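Beta-galactosidase (Bacteroides thetaiotaomicron, PDB 5MUJ) is a glycoside hydrolase that probably removes arabinofuranose from side chain B of the plant pectin rhamnogalacturonan II. Local coordinates at residues Glu32-Ile37 with Thr313-Ala318; Pro129-Gly134 with Ala274-Met279. All coordinates share one frame; numbering follows the deposited sequence.

Contact 1: residues Glu32-Ile37 with Thr313-Ala318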
ATOM      1  N   GLU A  32     -21.551   7.247 -15.467  1.00 22.81           N
ATOM      2  CA  GLU A  32     -21.715   5.968 -16.158  1.00 23.58           C
ATOM      3  C   GLU A  32     -20.441   5.115 -16.193  1.00 21.65           C
ATOM      4  O   GLU A  32     -20.504   3.924 -15.915  1.00 24.24           O
ATOM      5  CB  GLU A  32     -22.210   6.189 -17.584  1.00 26.06           C
ATOM      6  CG  GLU A  32     -22.714   4.918 -18.265  1.00 30.93           C
ATOM      7  CD  GLU A  32     -23.264   5.168 -19.658  1.00 38.33           C
ATOM      8  OE1 GLU A  32     -23.012   6.253 -20.232  1.00 43.91           O
ATOM      9  OE2 GLU A  32     -23.951   4.265 -20.179  1.00 43.09           O
ATOM     10  N   ARG A  33     -19.303   5.714 -16.542  1.00 18.34           N
ATOM     11  CA  ARG A  33     -18.031   4.983 -16.597  1.00 18.79           C
ATOM     12  C   ARG A  33     -17.602   4.612 -15.173  1.00 17.27           C
ATOM     13  O   ARG A  33     -17.128   3.486 -14.957  1.00 17.85           O
ATOM     14  CB  ARG A  33     -16.963   5.779 -17.367  1.00 20.38           C
ATOM     15  CG  ARG A  33     -15.542   5.207 -17.428  1.00 22.57           C
ATOM     16  CD  ARG A  33     -15.454   3.888 -18.191  1.00 25.17           C
ATOM     17  NE  ARG A  33     -14.094   3.546 -18.660  1.00 26.37           N
ATOM     18  CZ  ARG A  33     -13.629   2.309 -18.915  1.00 28.83           C
ATOM     19  NH1 ARG A  33     -14.393   1.233 -18.741  1.00 31.79           N
ATOM     20  NH2 ARG A  33     -12.375   2.134 -19.339  1.00 25.64           N
HETATM   21  N   MSE A  34     -17.822   5.502 -14.195  1.00 17.69           N
HETATM   22  CA  MSE A  34     -17.520   5.184 -12.774  1.00 15.35           C
HETATM   23  C   MSE A  34     -18.320   3.976 -12.286  1.00 14.80           C
HETATM   24  O   MSE A  34     -17.786   3.078 -11.595  1.00 14.07           O
HETATM   25  CB  MSE A  34     -17.739   6.391 -11.876  1.00 16.71           C
HETATM   26  CG  MSE A  34     -16.764   7.545 -12.142  1.00 19.06           C
HETATM   27 SE   MSE A  34     -14.897   7.045 -11.817  1.00 23.76          SE
HETATM   28  CE  MSE A  34     -15.101   6.831  -9.882  1.00 15.21           C
ATOM     29  N   GLU A  35     -19.583   3.924 -12.678  1.00 14.56           N
ATOM     30  CA  GLU A  35     -20.437   2.756 -12.349  1.00 14.40           C
ATOM     31  C   GLU A  35     -19.979   1.438 -12.991  1.00 16.61           C
ATOM     32  O   GLU A  35     -20.018   0.386 -12.334  1.00 17.30           O
ATOM     33  CB  GLU A  35     -21.901   3.099 -12.649  1.00 17.78           C
ATOM     34  CG  GLU A  35     -22.413   4.154 -11.670  1.00 20.73           C
ATOM     35  CD  GLU A  35     -23.724   4.798 -12.059  1.00 24.34           C
ATOM     36  OE1 GLU A  35     -24.362   4.329 -13.001  1.00 29.45           O
ATOM     37  OE2 GLU A  35     -24.120   5.790 -11.403  1.00 28.49           O
ATOM     38  N   GLN A  36     -19.516   1.498 -14.240  1.00 17.49           N
ATOM     39  CA  GLN A  36     -18.940   0.321 -14.906  1.00 14.16           C
ATOM     40  C   GLN A  36     -17.672  -0.171 -14.194  1.00 15.19           C
ATOM     41  O   GLN A  36     -17.473  -1.368 -14.062  1.00 19.98           O
ATOM     42  CB  GLN A  36     -18.611   0.616 -16.364  1.00 17.38           C
ATOM     43  CG  GLN A  36     -19.830   0.851 -17.248  1.00 20.55           C
ATOM     44  CD  GLN A  36     -19.484   1.426 -18.613  1.00 25.27           C
ATOM     45  OE1 GLN A  36     -18.314   1.642 -18.939  1.00 31.28           O
ATOM     46  NE2 GLN A  36     -20.513   1.681 -19.422  1.00 30.04           N
ATOM     47  N   ILE A  37     -16.800   0.750 -13.788  1.00 15.20           N
ATOM     48  CA  ILE A  37     -15.565   0.402 -13.042  1.00 13.20           C
ATOM     49  C   ILE A  37     -15.922  -0.269 -11.713  1.00 13.16           C
ATOM     50  O   ILE A  37     -15.363  -1.315 -11.384  1.00 15.99           O
ATOM     51  CB  ILE A  37     -14.655   1.636 -12.800  1.00 15.40           C
ATOM     52  CG1 ILE A  37     -14.073   2.080 -14.141  1.00 16.77           C
ATOM     53  CG2 ILE A  37     -13.527   1.293 -11.821  1.00 15.76           C
ATOM     54  CD1 ILE A  37     -13.493   3.482 -14.128  1.00 17.15           C
ATOM     55  N   THR A 313     -11.349  11.484 -10.179  1.00 13.24           N
ATOM     56  CA  THR A 313     -12.787  11.515  -9.909  1.00 13.09           C
ATOM     57  C   THR A 313     -13.038  10.410  -8.888  1.00 12.88           C
ATOM     58  O   THR A 313     -12.667   9.254  -9.131  1.00 16.14           O
ATOM     59  CB  THR A 313     -13.598  11.224 -11.182  1.00 15.20           C
ATOM     60  OG1 THR A 313     -13.324  12.220 -12.187  1.00 16.67           O
ATOM     61  CG2 THR A 313     -15.101  11.197 -10.881  1.00 15.36           C
ATOM     62  N   ASP A 314     -13.667  10.754  -7.779  1.00 12.45           N
ATOM     63  CA  ASP A 314     -13.910   9.838  -6.665  1.00 14.50           C
ATOM     64  C   ASP A 314     -15.178   9.027  -6.944  1.00 15.23           C
ATOM     65  O   ASP A 314     -16.144   9.556  -7.437  1.00 15.48           O
ATOM     66  CB  ASP A 314     -14.066  10.673  -5.382  1.00 16.52           C
ATOM     67  CG  ASP A 314     -13.581   9.996  -4.119  1.00 18.95           C
ATOM     68  OD1 ASP A 314     -13.122   8.837  -4.134  1.00 22.51           O
ATOM     69  OD2 ASP A 314     -13.661  10.687  -3.061  1.00 21.57           O
ATOM     70  N   TRP A 315     -15.176   7.718  -6.651  1.00 14.37           N
ATOM     71  CA  TRP A 315     -16.404   6.953  -6.675  1.00 13.99           C
ATOM     72  C   TRP A 315     -17.521   7.524  -5.814  1.00 12.77           C
ATOM     73  O   TRP A 315     -17.323   7.793  -4.659  1.00 15.74           O
ATOM     74  CB  TRP A 315     -16.075   5.530  -6.207  1.00 12.66           C
ATOM     75  CG  TRP A 315     -17.242   4.530  -6.089  1.00 13.91           C
ATOM     76  CD1 TRP A 315     -17.453   3.692  -5.043  1.00 13.35           C
ATOM     77  CD2 TRP A 315     -18.314   4.282  -7.020  1.00 14.17           C
ATOM     78  NE1 TRP A 315     -18.560   2.907  -5.274  1.00 11.96           N
ATOM     79  CE2 TRP A 315     -19.116   3.255  -6.460  1.00 11.36           C
ATOM     80  CE3 TRP A 315     -18.678   4.817  -8.258  1.00 14.09           C
ATOM     81  CZ2 TRP A 315     -20.277   2.752  -7.093  1.00 10.16           C
ATOM     82  CZ3 TRP A 315     -19.814   4.334  -8.883  1.00 13.11           C
ATOM     83  CH2 TRP A 315     -20.597   3.280  -8.305  1.00 11.97           C
ATOM     84  N   HIS A 316     -18.741   7.553  -6.351  1.00 13.45           N
ATOM     85  CA  HIS A 316     -19.871   8.180  -5.641  1.00 15.09           C
ATOM     86  C   HIS A 316     -20.830   7.196  -4.963  1.00 15.50           C
ATOM     87  O   HIS A 316     -21.859   7.596  -4.421  1.00 17.17           O
ATOM     88  CB  HIS A 316     -20.637   9.090  -6.590  1.00 16.61           C
ATOM     89  CG  HIS A 316     -21.085   8.398  -7.836  1.00 17.37           C
ATOM     90  ND1 HIS A 316     -22.375   7.947  -8.016  1.00 19.51           N
ATOM     91  CD2 HIS A 316     -20.410   8.054  -8.955  1.00 17.31           C
ATOM     92  CE1 HIS A 316     -22.469   7.361  -9.191  1.00 19.42           C
ATOM     93  NE2 HIS A 316     -21.300   7.438  -9.790  1.00 21.41           N
ATOM     94  N   GLY A 317     -20.443   5.923  -4.940  1.00 13.77           N
ATOM     95  CA  GLY A 317     -21.323   4.810  -4.495  1.00 11.67           C
ATOM     96  C   GLY A 317     -20.726   4.125  -3.294  1.00 13.36           C
ATOM     97  O   GLY A 317     -19.793   4.635  -2.689  1.00 14.71           O
ATOM     98  N   ALA A 318     -21.233   2.929  -2.990  1.00 12.65           N
ATOM     99  CA  ALA A 318     -20.839   2.149  -1.815  1.00 11.98           C
ATOM    100  C   ALA A 318     -19.352   1.888  -1.851  1.00 11.80           C
ATOM    101  O   ALA A 318     -18.781   1.625  -2.895  1.00 14.63           O
ATOM    102  CB  ALA A 318     -21.586   0.804  -1.779  1.00 12.71           C
TER

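Contact 2: residues Pro129-Gly134 with Ala274-Met279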
ATOM      1  N   PRO A 129       5.349  -2.571 -11.016  1.00 12.71           N
ATOM      2  CA  PRO A 129       4.417  -3.659 -11.333  1.00 14.01           C
ATOM      3  C   PRO A 129       3.843  -3.458 -12.747  1.00 16.18           C
ATOM      4  O   PRO A 129       3.666  -2.315 -13.166  1.00 15.65           O
ATOM      5  CB  PRO A 129       3.305  -3.470 -10.298  1.00 15.02           C
ATOM      6  CG  PRO A 129       3.306  -1.967 -10.075  1.00 13.26           C
ATOM      7  CD  PRO A 129       4.755  -1.579 -10.088  1.00 11.80           C
ATOM      8  N   ASP A 130       3.520  -4.553 -13.440  1.00 18.51           N
ATOM      9  CA  ASP A 130       2.671  -4.484 -14.615  1.00 17.87           C
ATOM     10  C   ASP A 130       1.328  -3.916 -14.116  1.00 18.73           C
ATOM     11  O   ASP A 130       0.692  -4.493 -13.233  1.00 18.82           O
ATOM     12  CB  ASP A 130       2.493  -5.881 -15.204  1.00 19.53           C
ATOM     13  CG  ASP A 130       1.754  -5.892 -16.532  1.00 19.89           C
ATOM     14  OD1 ASP A 130       1.008  -4.968 -16.894  1.00 17.80           O
ATOM     15  OD2 ASP A 130       1.906  -6.887 -17.236  1.00 24.59           O
HETATM   16  N   MSE A 131       0.950  -2.758 -14.655  1.00 18.67           N
HETATM   17  CA  MSE A 131      -0.256  -2.035 -14.226  1.00 19.81           C
HETATM   18  C   MSE A 131      -1.511  -2.483 -14.916  1.00 17.49           C
HETATM   19  O   MSE A 131      -2.605  -2.069 -14.540  1.00 18.70           O
HETATM   20  CB  MSE A 131      -0.103  -0.555 -14.547  1.00 21.82           C
HETATM   21  CG  MSE A 131       0.952   0.053 -13.662  1.00 24.36           C
HETATM   22 SE   MSE A 131       1.212   1.889 -14.277  1.00 32.25          SE
HETATM   23  CE  MSE A 131      -0.390   2.691 -13.466  1.00 31.14           C
ATOM     24  N   GLU A 132      -1.373  -3.296 -15.954  1.00 15.54           N
ATOM     25  CA  GLU A 132      -2.553  -3.759 -16.706  1.00 16.54           C
ATOM     26  C   GLU A 132      -3.566  -4.515 -15.815  1.00 14.83           C
ATOM     27  O   GLU A 132      -3.254  -5.592 -15.272  1.00 16.24           O
ATOM     28  CB  GLU A 132      -2.146  -4.602 -17.903  1.00 20.64           C
ATOM     29  CG  GLU A 132      -3.375  -5.129 -18.657  1.00 23.99           C
ATOM     30  CD  GLU A 132      -3.111  -5.547 -20.085  1.00 30.30           C
ATOM     31  OE1 GLU A 132      -2.068  -6.200 -20.337  1.00 37.41           O
ATOM     32  OE2 GLU A 132      -3.973  -5.240 -20.951  1.00 32.16           O
ATOM     33  N   TRP A 133      -4.760  -3.942 -15.668  1.00 14.58           N
ATOM     34  CA  TRP A 133      -5.893  -4.618 -15.025  1.00 14.17           C
ATOM     35  C   TRP A 133      -6.146  -5.988 -15.677  1.00 14.59           C
ATOM     36  O   TRP A 133      -6.366  -6.103 -16.879  1.00 16.16           O
ATOM     37  CB  TRP A 133      -7.166  -3.777 -15.108  1.00 14.57           C
ATOM     38  CG  TRP A 133      -8.396  -4.468 -14.542  1.00 14.29           C
ATOM     39  CD1 TRP A 133      -9.421  -5.001 -15.257  1.00 16.27           C
ATOM     40  CD2 TRP A 133      -8.715  -4.692 -13.156  1.00 13.26           C
ATOM     41  NE1 TRP A 133     -10.358  -5.519 -14.422  1.00 15.45           N
ATOM     42  CE2 TRP A 133      -9.948  -5.385 -13.130  1.00 12.81           C
ATOM     43  CE3 TRP A 133      -8.074  -4.408 -11.947  1.00 13.56           C
ATOM     44  CZ2 TRP A 133     -10.564  -5.752 -11.958  1.00 13.48           C
ATOM     45  CZ3 TRP A 133      -8.679  -4.769 -10.773  1.00 14.36           C
ATOM     46  CH2 TRP A 133      -9.921  -5.462 -10.787  1.00 13.81           C
ATOM     47  N   GLY A 134      -6.077  -7.009 -14.851  1.00 16.00           N
ATOM     48  CA  GLY A 134      -6.211  -8.386 -15.318  1.00 15.97           C
ATOM     49  C   GLY A 134      -5.081  -8.901 -16.206  1.00 18.96           C
ATOM     50  O   GLY A 134      -5.251  -9.851 -16.966  1.00 23.29           O
ATOM     51  N   ALA A 274      -2.327   4.523  -2.220  1.00 10.54           N
ATOM     52  CA  ALA A 274      -2.726   4.533  -3.596  1.00 10.65           C
ATOM     53  C   ALA A 274      -2.100   3.350  -4.337  1.00 12.85           C
ATOM     54  O   ALA A 274      -0.883   3.127  -4.266  1.00 15.55           O
ATOM     55  CB  ALA A 274      -2.378   5.851  -4.279  1.00 12.22           C
ATOM     56  N   HIS A 275      -2.976   2.627  -5.032  1.00 11.91           N
ATOM     57  CA  HIS A 275      -2.666   1.422  -5.819  1.00 11.09           C
ATOM     58  C   HIS A 275      -3.371   1.597  -7.150  1.00 10.51           C
ATOM     59  O   HIS A 275      -4.597   1.561  -7.212  1.00 12.03           O
ATOM     60  CB  HIS A 275      -3.108   0.145  -5.049  1.00 10.07           C
ATOM     61  CG  HIS A 275      -3.194  -1.115  -5.876  1.00 10.78           C
ATOM     62  ND1 HIS A 275      -2.131  -1.620  -6.594  1.00 10.90           N
ATOM     63  CD2 HIS A 275      -4.220  -1.984  -6.053  1.00 10.56           C
ATOM     64  CE1 HIS A 275      -2.505  -2.756  -7.194  1.00 10.73           C
ATOM     65  NE2 HIS A 275      -3.769  -2.985  -6.885  1.00 11.68           N
ATOM     66  N   ILE A 276      -2.589   1.809  -8.202  1.00 11.21           N
ATOM     67  CA  ILE A 276      -3.076   2.178  -9.542  1.00 14.40           C
ATOM     68  C   ILE A 276      -2.956   1.035 -10.551  1.00 13.89           C
ATOM     69  O   ILE A 276      -1.896   0.431 -10.691  1.00 13.85           O
ATOM     70  CB  ILE A 276      -2.326   3.414 -10.087  1.00 17.07           C
ATOM     71  CG1 ILE A 276      -2.491   4.572  -9.094  1.00 19.29           C
ATOM     72  CG2 ILE A 276      -2.870   3.819 -11.471  1.00 17.60           C
ATOM     73  CD1 ILE A 276      -1.852   5.854  -9.531  1.00 19.91           C
ATOM     74  N   GLN A 277      -4.067   0.749 -11.243  1.00 13.26           N
ATOM     75  CA  GLN A 277      -4.057  -0.128 -12.406  1.00 12.83           C
ATOM     76  C   GLN A 277      -4.679   0.575 -13.600  1.00 13.11           C
ATOM     77  O   GLN A 277      -5.478   1.492 -13.440  1.00 16.11           O
ATOM     78  CB  GLN A 277      -4.805  -1.417 -12.075  1.00 14.64           C
ATOM     79  CG  GLN A 277      -4.026  -2.217 -11.048  1.00 16.43           C
ATOM     80  CD  GLN A 277      -4.571  -3.589 -10.832  1.00 15.72           C
ATOM     81  OE1 GLN A 277      -4.758  -4.357 -11.788  1.00 16.30           O
ATOM     82  NE2 GLN A 277      -4.816  -3.922  -9.562  1.00 14.53           N
ATOM     83  N   LYS A 278      -4.256   0.188 -14.792  1.00 12.55           N
ATOM     84  CA  LYS A 278      -4.744   0.780 -16.020  1.00 15.78           C
ATOM     85  C   LYS A 278      -5.764  -0.192 -16.612  1.00 16.38           C
ATOM     86  O   LYS A 278      -5.473  -1.379 -16.760  1.00 19.61           O
ATOM     87  CB  LYS A 278      -3.592   1.037 -16.978  1.00 18.81           C
ATOM     88  CG  LYS A 278      -3.895   2.133 -17.994  1.00 21.96           C
ATOM     89  CD  LYS A 278      -2.789   2.265 -19.032  1.00 26.86           C
ATOM     90  CE  LYS A 278      -3.303   2.860 -20.328  1.00 28.95           C
ATOM     91  NZ  LYS A 278      -2.182   3.353 -21.166  1.00 30.25           N
HETATM   92  N   MSE A 279      -6.968   0.319 -16.866  1.00 17.80           N
HETATM   93  CA  MSE A 279      -8.061  -0.449 -17.404  1.00 20.63           C
HETATM   94  C   MSE A 279      -8.550   0.274 -18.622  1.00 22.87           C
HETATM   95  O   MSE A 279      -9.373   1.203 -18.540  1.00 23.69           O
HETATM   96  CB  MSE A 279      -9.049  -0.569 -16.262  1.00 24.95           C
HETATM   97  CG  MSE A 279     -10.224  -1.438 -16.620  1.00 29.72           C
HETATM   98 SE   MSE A 279     -11.584  -1.055 -15.269  1.00 37.45          SE
HETATM   99  CE  MSE A 279     -10.814  -1.940 -13.691  1.00 26.30           C
TER

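Contact 1: residues Glu32-Ile37 with Thr313-Ala318
M34, a selenomethionine on the helix, reaches across to T313 and W315. Its CB lies 4.1 Å from W315 CE3. CG comes next, 4.2 Å from T313 CG2, and SE then passes the carbonyl oxygen of T313. A turn at chi3 (-67°) brings CE onto the backbone, 3.4 Å from W315 N, where strand 313-314 gives way to loop. That strand is the outermost of its blade in a five-bladed beta-propeller, and helix 31-41 lies across the blade, M34 also touching F303 and A305 on strand 299-306 and I37 V284 on 282-290. The next residue, E35, crosses W315 at about a right angle and sets CG 3.8 Å from CZ3, in plane at the indole rim. One indole face has G317 N over its centre, and NE1 donates to A318 O at 2.7 Å in a bent bond (141°) from above the carbonyl plane; F303 and Y38 stack with W315. An alanine in place of W315 would probably leave A318 O without this donor and open a gap beside E35 CG and the rings of F303 and Y38. Farther out, E35 OE2 meets the edge of the H316 imidazole in its plane, 3.2 Å from CE1.

Contact 2: residues Pro129-Gly134 with Ala274-Met279
The indole of W133 carries the methyl of M279 on one face: CE, the tip of this selenomethionine, sits 3.4 Å above the ring plane, over the five-membered ring. It is a CH-pi contact, and SE behind it adds a Met-aromatic one, 4.7 Å from the centroid of that same ring and 17° off its normal. In the five-bladed beta-propeller this joins two blades: 129-134 belongs to the loop between strands 121-126 and 146-153, whereas 270-279 is the first, innermost strand of another blade. Near CE3 of the benzo ring the Q277 side chain crosses obliquely, its amide plane turned 42° from the indole, with OE1 3.3 Å from W133 CE3. NE1 of W133 donates to E40 on helix 31-41. The backbones meet in a single bridge between E132 and K278. K278 N donates to M131 O at 2.8 Å, and K278 O accepts from W133 N at 2.9 Å, so one residue of the strand grips the loop on both sides of E132. The Q277 amide is held at both of its polar atoms, OE1 by Y137 OH and NE2 by V337 O, which fixes its rotation beside the indole. At the far end M131 lies alongside I276, and its chi3 of 77° brings CE tightly against I276 CG2, 3.4 Å away. The bend of the loop here is an Asx turn: D130 OD1 accepts from E132 N at 3.1 Å, while D130 OD2 is bonded to S136 OG.

How the contacts relate
From the N terminus the chain enters helix 31-41, gives strand 45-51 to the blade completed by the C-terminal strands, then builds four more blades and, at 313-318, returns to the helix, so contact 1 closes a loop of 275 residues. Contact 2 falls within that span, its loop running from 134 to 274. The two meet the same sheet at different ends: contact 2 at the innermost strand, 270-279, contact 1 at the outermost, 313-314. Their centres are about 17 Å apart, yet they touch, with R33 NH2 3.2 Å from M279 O and I37 CG1 4.2 Å from M279 SE. Helix 31-41 bears on this blade, while the 129-134 loop adds a second blade.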